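PDB 3E02: 3-keto-5-aminohexanoate cleavage protein from Burkholderia xenovorans LB400, which probably cleaves 3-keto-5-aminohexanoate or a related beta-keto acid, using a bound zinc ion. Local coordinates for residues D80-I85 and E296-L301. Sequence-based numbering, arbitrary orientation. Where two conformers were deposited one is given.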
loop_
_atom_site.group_PDB
_atom_site.type_symbol
_atom_site.label_atom_id
_atom_site.label_comp_id
_atom_site.label_asym_id
_atom_site.label_seq_id
_atom_site.Cartn_x
_atom_site.Cartn_y
_atom_site.Cartn_z
ATOM N N ASP A 80 -8.765 2.218 -39.190
ATOM C CA ASP A 80 -9.434 1.038 -38.622
ATOM C C ASP A 80 -9.434 1.120 -37.100
ATOM O O ASP A 80 -9.772 0.170 -36.437
ATOM C CB ASP A 80 -8.879 -0.296 -39.162
ATOM C CG ASP A 80 -7.433 -0.553 -38.793
ATOM O OD1 ASP A 80 -6.694 0.413 -38.546
ATOM O OD2 ASP A 80 -7.027 -1.739 -38.795
ATOM N N ALA A 81 -9.097 2.286 -36.535
ATOM C CA ALA A 81 -9.125 2.468 -35.081
ATOM C C ALA A 81 -10.536 2.233 -34.541
ATOM O O ALA A 81 -11.528 2.490 -35.237
ATOM C CB ALA A 81 -8.636 3.882 -34.681
ATOM N N ILE A 82 -10.618 1.687 -33.331
ATOM C CA ILE A 82 -11.905 1.490 -32.654
ATOM C C ILE A 82 -12.419 2.882 -32.266
ATOM O O ILE A 82 -11.680 3.660 -31.678
ATOM C CB ILE A 82 -11.774 0.669 -31.354
ATOM C CG1 ILE A 82 -11.228 -0.736 -31.631
ATOM C CG2 ILE A 82 -13.130 0.581 -30.655
ATOM C CD1 ILE A 82 -10.912 -1.538 -30.377
ATOM N N LEU A 83 -13.667 3.187 -32.605
ATOM C CA LEU A 83 -14.252 4.491 -32.290
ATOM C C LEU A 83 -15.069 4.346 -31.014
ATOM O O LEU A 83 -16.051 3.630 -30.988
ATOM C CB LEU A 83 -15.049 5.042 -33.468
ATOM C CG LEU A 83 -14.265 5.054 -34.791
ATOM C CD1 LEU A 83 -15.074 5.727 -35.913
ATOM C CD2 LEU A 83 -12.879 5.703 -34.655
ATOM N N ASN A 84 -14.601 5.027 -29.966
ATOM C CA ASN A 84 -15.160 5.022 -28.620
ATOM C C ASN A 84 -15.927 6.352 -28.466
ATOM O O ASN A 84 -15.320 7.438 -28.581
ATOM C CB ASN A 84 -13.976 4.819 -27.647
ATOM C CG ASN A 84 -14.290 5.049 -26.185
ATOM O OD1 ASN A 84 -15.328 5.567 -25.799
ATOM N ND2 ASN A 84 -13.331 4.669 -25.351
ATOM N N ILE A 85 -17.240 6.242 -28.216
ATOM C CA ILE A 85 -18.136 7.396 -28.068
ATOM C C ILE A 85 -18.387 7.728 -26.594
ATOM O O ILE A 85 -18.716 6.842 -25.775
ATOM C CB ILE A 85 -19.517 7.162 -28.764
ATOM C CG1 ILE A 85 -19.346 6.702 -30.223
ATOM C CG2 ILE A 85 -20.390 8.432 -28.700
ATOM C CD1 ILE A 85 -18.524 7.640 -31.106
ATOM N N GLU A 296 -6.049 -6.171 -32.747
ATOM C CA GLU A 296 -5.581 -6.796 -31.495
ATOM C C GLU A 296 -6.379 -6.245 -30.312
ATOM O O GLU A 296 -6.755 -7.005 -29.419
ATOM C CB GLU A 296 -4.078 -6.590 -31.289
ATOM C CG GLU A 296 -3.270 -7.441 -32.254
ATOM C CD GLU A 296 -1.786 -7.121 -32.292
ATOM O OE1 GLU A 296 -1.388 -5.972 -32.023
ATOM O OE2 GLU A 296 -1.015 -8.034 -32.653
ATOM N N ALA A 297 -6.652 -4.931 -30.332
ATOM C CA ALA A 297 -7.469 -4.275 -29.308
ATOM C C ALA A 297 -8.905 -4.808 -29.297
ATOM O O ALA A 297 -9.454 -5.067 -28.226
ATOM C CB ALA A 297 -7.444 -2.749 -29.479
ATOM N N ARG A 298 -9.497 -4.993 -30.484
ATOM C CA ARG A 298 -10.853 -5.573 -30.626
ATOM C C ARG A 298 -10.937 -6.978 -30.016
ATOM O O ARG A 298 -11.921 -7.305 -29.361
ATOM C CB ARG A 298 -11.290 -5.629 -32.102
ATOM C CG ARG A 298 -11.584 -4.282 -32.728
ATOM C CD ARG A 298 -12.162 -4.419 -34.131
ATOM N NE ARG A 298 -12.581 -3.104 -34.626
ATOM C CZ ARG A 298 -11.798 -2.202 -35.219
ATOM N NH1 ARG A 298 -10.521 -2.454 -35.485
ATOM N NH2 ARG A 298 -12.324 -1.027 -35.573
ATOM N N ALA A 299 -9.903 -7.788 -30.241
ATOM C CA ALA A 299 -9.817 -9.141 -29.686
ATOM C C ALA A 299 -9.653 -9.094 -28.169
ATOM O O ALA A 299 -10.223 -9.924 -27.472
ATOM C CB ALA A 299 -8.670 -9.932 -30.336
HETATM N N MSE A 300 -8.882 -8.129 -27.660
HETATM C CA MSE A 300 -8.706 -7.961 -26.212
HETATM C C MSE A 300 -10.022 -7.551 -25.544
HETATM O O MSE A 300 -10.442 -8.175 -24.581
HETATM C CB MSE A 300 -7.611 -6.925 -25.889
HETATM C CG MSE A 300 -6.203 -7.413 -26.199
HETATM SE SE MSE A 300 -4.916 -5.965 -26.247
HETATM C CE MSE A 300 -4.889 -5.444 -24.408
ATOM N N LEU A 301 -10.671 -6.525 -26.083
ATOM C CA LEU A 301 -11.933 -6.013 -25.530
ATOM C C LEU A 301 -13.183 -6.825 -25.902
ATOM O O LEU A 301 -14.245 -6.607 -25.299
ATOM C CB LEU A 301 -12.129 -4.552 -25.927
ATOM C CG LEU A 301 -11.009 -3.597 -25.507
ATOM C CD1 LEU A 301 -11.318 -2.175 -25.941
ATOM C CD2 LEU A 301 -10.795 -3.652 -24.035
#
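R298 reaches from helix 294-301 to the loop just before strand 82-85 and holds the backbone carbonyl of D80. Both terminal nitrogens donate to the same oxygen. R298 NH1 lies 2.9 Å from D80 O, nearly in line with the C=O bond. R298 NH2 is also 2.9 Å from D80 O, but comes from above the carbonyl plane. Neither hydrogen bond is straight; the angles are 146° and 143°, as expected when one acceptor is shared by two donors. D80 O itself sits in the guanidinium plane.

The other bonds of this arginine lie outside the two segments. NE forms a salt bridge with E108, and NH1 a second one with D295. NH2 has a further hydrogen-bond partner as well. The carboxylates of E108 and D295 probably balance the guanidinium charge and help fix its rotation.

I82 supplies the apolar half of the contact. Its CG1 covers one guanidinium face of R298, 3.9 Å above the centre. The two side chains run past each other in opposite directions. The chain of R298 is extended from CG to NE; chi4 of 84° then turns CZ out of that line. I82 CD1 touches R298 CG at 3.7 Å and A297 CB at 3.8 Å. L301 CD1 is more distant.

Strand 82-85 is a parallel strand beside zinc-binding strand 48-54. The contact places the last helix, 294-301, across the N-terminal end of this strand. The side chain of I82 is about 14 Å from the zinc ion. The helix thus covers the N-terminal end of the barrel, the face opposite the catalytic mouth in a TIM barrel.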